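Local atomic coordinates of putative gdp-fucose protein o-fucosyltransferase 1 (Caenorhabditis elegans, PDB entry 3ZY2), a protein that belongs to the GDP-fucose protein O-fucosyltransferase family of GT-B fold proteins and is modelled here with guanosine-5'-diphosphate. Residues D38-P44 with R73-M77. Sequence-based numbering, arbitrary orientation.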
loop_
_atom_site.group_PDB
_atom_site.type_symbol
_atom_site.label_atom_id
_atom_site.label_comp_id
_atom_site.label_asym_id
_atom_site.label_seq_id
_atom_site.Cartn_x
_atom_site.Cartn_y
_atom_site.Cartn_z
ATOM N N ASP A 38 -18.717 -14.046 -0.550
ATOM C CA ASP A 38 -19.374 -15.179 -1.200
ATOM C C ASP A 38 -18.818 -15.487 -2.594
ATOM O O ASP A 38 -19.556 -15.777 -3.530
ATOM C CB ASP A 38 -20.906 -15.029 -1.204
ATOM C CG ASP A 38 -21.620 -16.368 -1.284
ATOM O OD1 ASP A 38 -20.979 -17.421 -1.042
ATOM O OD2 ASP A 38 -22.837 -16.369 -1.591
ATOM N N ARG A 39 -17.493 -15.455 -2.704
ATOM C CA ARG A 39 -16.800 -15.867 -3.908
ATOM C C ARG A 39 -15.954 -17.085 -3.552
ATOM O O ARG A 39 -15.474 -17.209 -2.416
ATOM C CB ARG A 39 -15.873 -14.759 -4.406
ATOM C CG ARG A 39 -16.605 -13.662 -5.190
ATOM C CD ARG A 39 -15.621 -12.617 -5.666
ATOM N NE ARG A 39 -16.292 -11.575 -6.455
ATOM C CZ ARG A 39 -16.220 -11.460 -7.779
ATOM N NH1 ARG A 39 -15.481 -12.288 -8.504
ATOM N NH2 ARG A 39 -16.861 -10.470 -8.385
ATOM N N THR A 40 -15.767 -17.959 -4.526
ATOM C CA THR A 40 -14.881 -19.110 -4.358
ATOM C C THR A 40 -13.432 -18.640 -4.317
ATOM O O THR A 40 -13.017 -17.825 -5.146
ATOM C CB THR A 40 -15.066 -20.115 -5.499
ATOM O OG1 THR A 40 -16.391 -20.638 -5.438
ATOM C CG2 THR A 40 -14.104 -21.294 -5.344
ATOM N N LEU A 41 -12.670 -19.145 -3.335
ATOM C CA LEU A 41 -11.256 -18.811 -3.207
ATOM C C LEU A 41 -10.395 -19.811 -3.947
ATOM O O LEU A 41 -10.475 -21.019 -3.689
ATOM C CB LEU A 41 -10.829 -18.762 -1.742
ATOM C CG LEU A 41 -9.364 -18.376 -1.513
ATOM C CD1 LEU A 41 -9.097 -16.952 -2.037
ATOM C CD2 LEU A 41 -9.004 -18.515 -0.027
ATOM N N VAL A 42 -9.559 -19.308 -4.857
ATOM C CA VAL A 42 -8.517 -20.115 -5.461
ATOM C C VAL A 42 -7.420 -20.306 -4.417
ATOM O O VAL A 42 -6.888 -19.334 -3.880
ATOM C CB VAL A 42 -7.916 -19.467 -6.739
ATOM C CG1 VAL A 42 -6.841 -20.385 -7.365
ATOM C CG2 VAL A 42 -9.040 -19.115 -7.759
ATOM N N LEU A 43 -7.118 -21.564 -4.107
ATOM C CA LEU A 43 -6.144 -21.840 -3.057
ATOM C C LEU A 43 -4.753 -21.396 -3.544
ATOM O O LEU A 43 -4.338 -21.714 -4.667
ATOM C CB LEU A 43 -6.194 -23.322 -2.676
ATOM C CG LEU A 43 -7.500 -23.753 -2.002
ATOM C CD1 LEU A 43 -7.654 -25.276 -2.060
ATOM C CD2 LEU A 43 -7.549 -23.271 -0.556
ATOM N N PRO A 44 -4.025 -20.604 -2.728
ATOM C CA PRO A 44 -2.763 -20.041 -3.190
ATOM C C PRO A 44 -1.667 -21.087 -3.300
ATOM O O PRO A 44 -1.694 -22.094 -2.575
ATOM C CB PRO A 44 -2.398 -19.065 -2.072
ATOM C CG PRO A 44 -2.994 -19.668 -0.835
ATOM C CD PRO A 44 -4.312 -20.292 -1.313
ATOM N N ARG A 73 -16.107 -22.074 0.234
ATOM C CA ARG A 73 -15.873 -22.633 -1.092
ATOM C C ARG A 73 -14.487 -22.322 -1.614
ATOM O O ARG A 73 -14.057 -21.166 -1.604
ATOM C CB ARG A 73 -16.885 -22.115 -2.104
ATOM C CG ARG A 73 -18.289 -22.492 -1.782
ATOM C CD ARG A 73 -19.217 -22.329 -2.996
ATOM N NE ARG A 73 -19.227 -20.965 -3.544
ATOM C CZ ARG A 73 -19.750 -19.903 -2.938
ATOM N NH1 ARG A 73 -20.338 -20.020 -1.752
ATOM N NH2 ARG A 73 -19.698 -18.717 -3.520
ATOM N N VAL A 74 -13.816 -23.371 -2.078
ATOM C CA VAL A 74 -12.458 -23.290 -2.582
ATOM C C VAL A 74 -12.292 -24.126 -3.850
ATOM O O VAL A 74 -13.082 -25.058 -4.095
ATOM C CB VAL A 74 -11.439 -23.813 -1.520
ATOM C CG1 VAL A 74 -11.409 -22.916 -0.279
ATOM C CG2 VAL A 74 -11.721 -25.277 -1.146
ATOM N N VAL A 75 -11.288 -23.772 -4.655
ATOM C CA VAL A 75 -10.794 -24.625 -5.744
ATOM C C VAL A 75 -9.269 -24.624 -5.726
ATOM O O VAL A 75 -8.648 -23.623 -5.346
ATOM C CB VAL A 75 -11.277 -24.187 -7.156
ATOM C CG1 VAL A 75 -12.746 -24.536 -7.357
ATOM C CG2 VAL A 75 -10.944 -22.701 -7.439
ATOM N N THR A 76 -8.664 -25.732 -6.121
ATOM C CA THR A 76 -7.207 -25.761 -6.247
ATOM C C THR A 76 -6.736 -24.839 -7.371
ATOM O O THR A 76 -7.503 -24.507 -8.286
ATOM C CB THR A 76 -6.681 -27.175 -6.533
ATOM O OG1 THR A 76 -7.226 -27.650 -7.778
ATOM C CG2 THR A 76 -7.048 -28.145 -5.400
ATOM N N MET A 77 -5.478 -24.416 -7.297
ATOM C CA MET A 77 -4.852 -23.644 -8.369
ATOM C C MET A 77 -4.869 -24.436 -9.686
ATOM O O MET A 77 -5.098 -23.851 -10.751
ATOM C CB MET A 77 -3.418 -23.237 -7.984
ATOM C CG MET A 77 -2.757 -22.305 -9.008
ATOM S SD MET A 77 -3.526 -20.695 -9.108
ATOM C CE MET A 77 -2.980 -20.014 -7.549
HETATM O O HOH W 1 -14.809 -18.844 -0.363
#
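Leu43 lies over Val74, its CD2 3.9 Å from Val74 CG1. Leu43 CG also rests 3.5 Å from Val75 O. Beneath these side chains two short strands run parallel. Leu41 N donates to Arg73 O at 3.0 Å, Val75 N donates back to Leu41 O, and Leu43 N closes the series on Val75 O at 2.8 Å, nearly in line with that carbonyl. Val74 shares one face with Leu41; on the other, Val75 CG2 meets Thr40 CG2 at 4.0 Å and Val42 CG2 at 4.1 Å. With its chain bent at chi2 and chi3 (67° and 72°), Met77 folds back so that SD touches Val42 CG1 at 3.8 Å.

At the opposite end Arg73 grips one oxygen of Asp38 in a salt bridge. Arg73 NH1 reaches Asp38 OD1 at 2.8 Å on the syn side, NH2 comes to the same atom from above the carboxylate plane, and the two flat groups stand 77° apart. NH2 also forms a salt bridge with Asp6, whose OD2 bonds Thr40 OG1.

Asp38, just past helix 20-37, has the positive phi of a Schellman motif; Thr76 N-caps helix 77-88, its OG1 bonded to Glu79 N. The contact pairs edge strand 74-75 with 40-42 in the six-stranded parallel sheet of one of the two Rossmann-like domains expected of a GT-B protein; helix 20-37 packs on Leu41, and helix 65-68 on Leu43 and Val74.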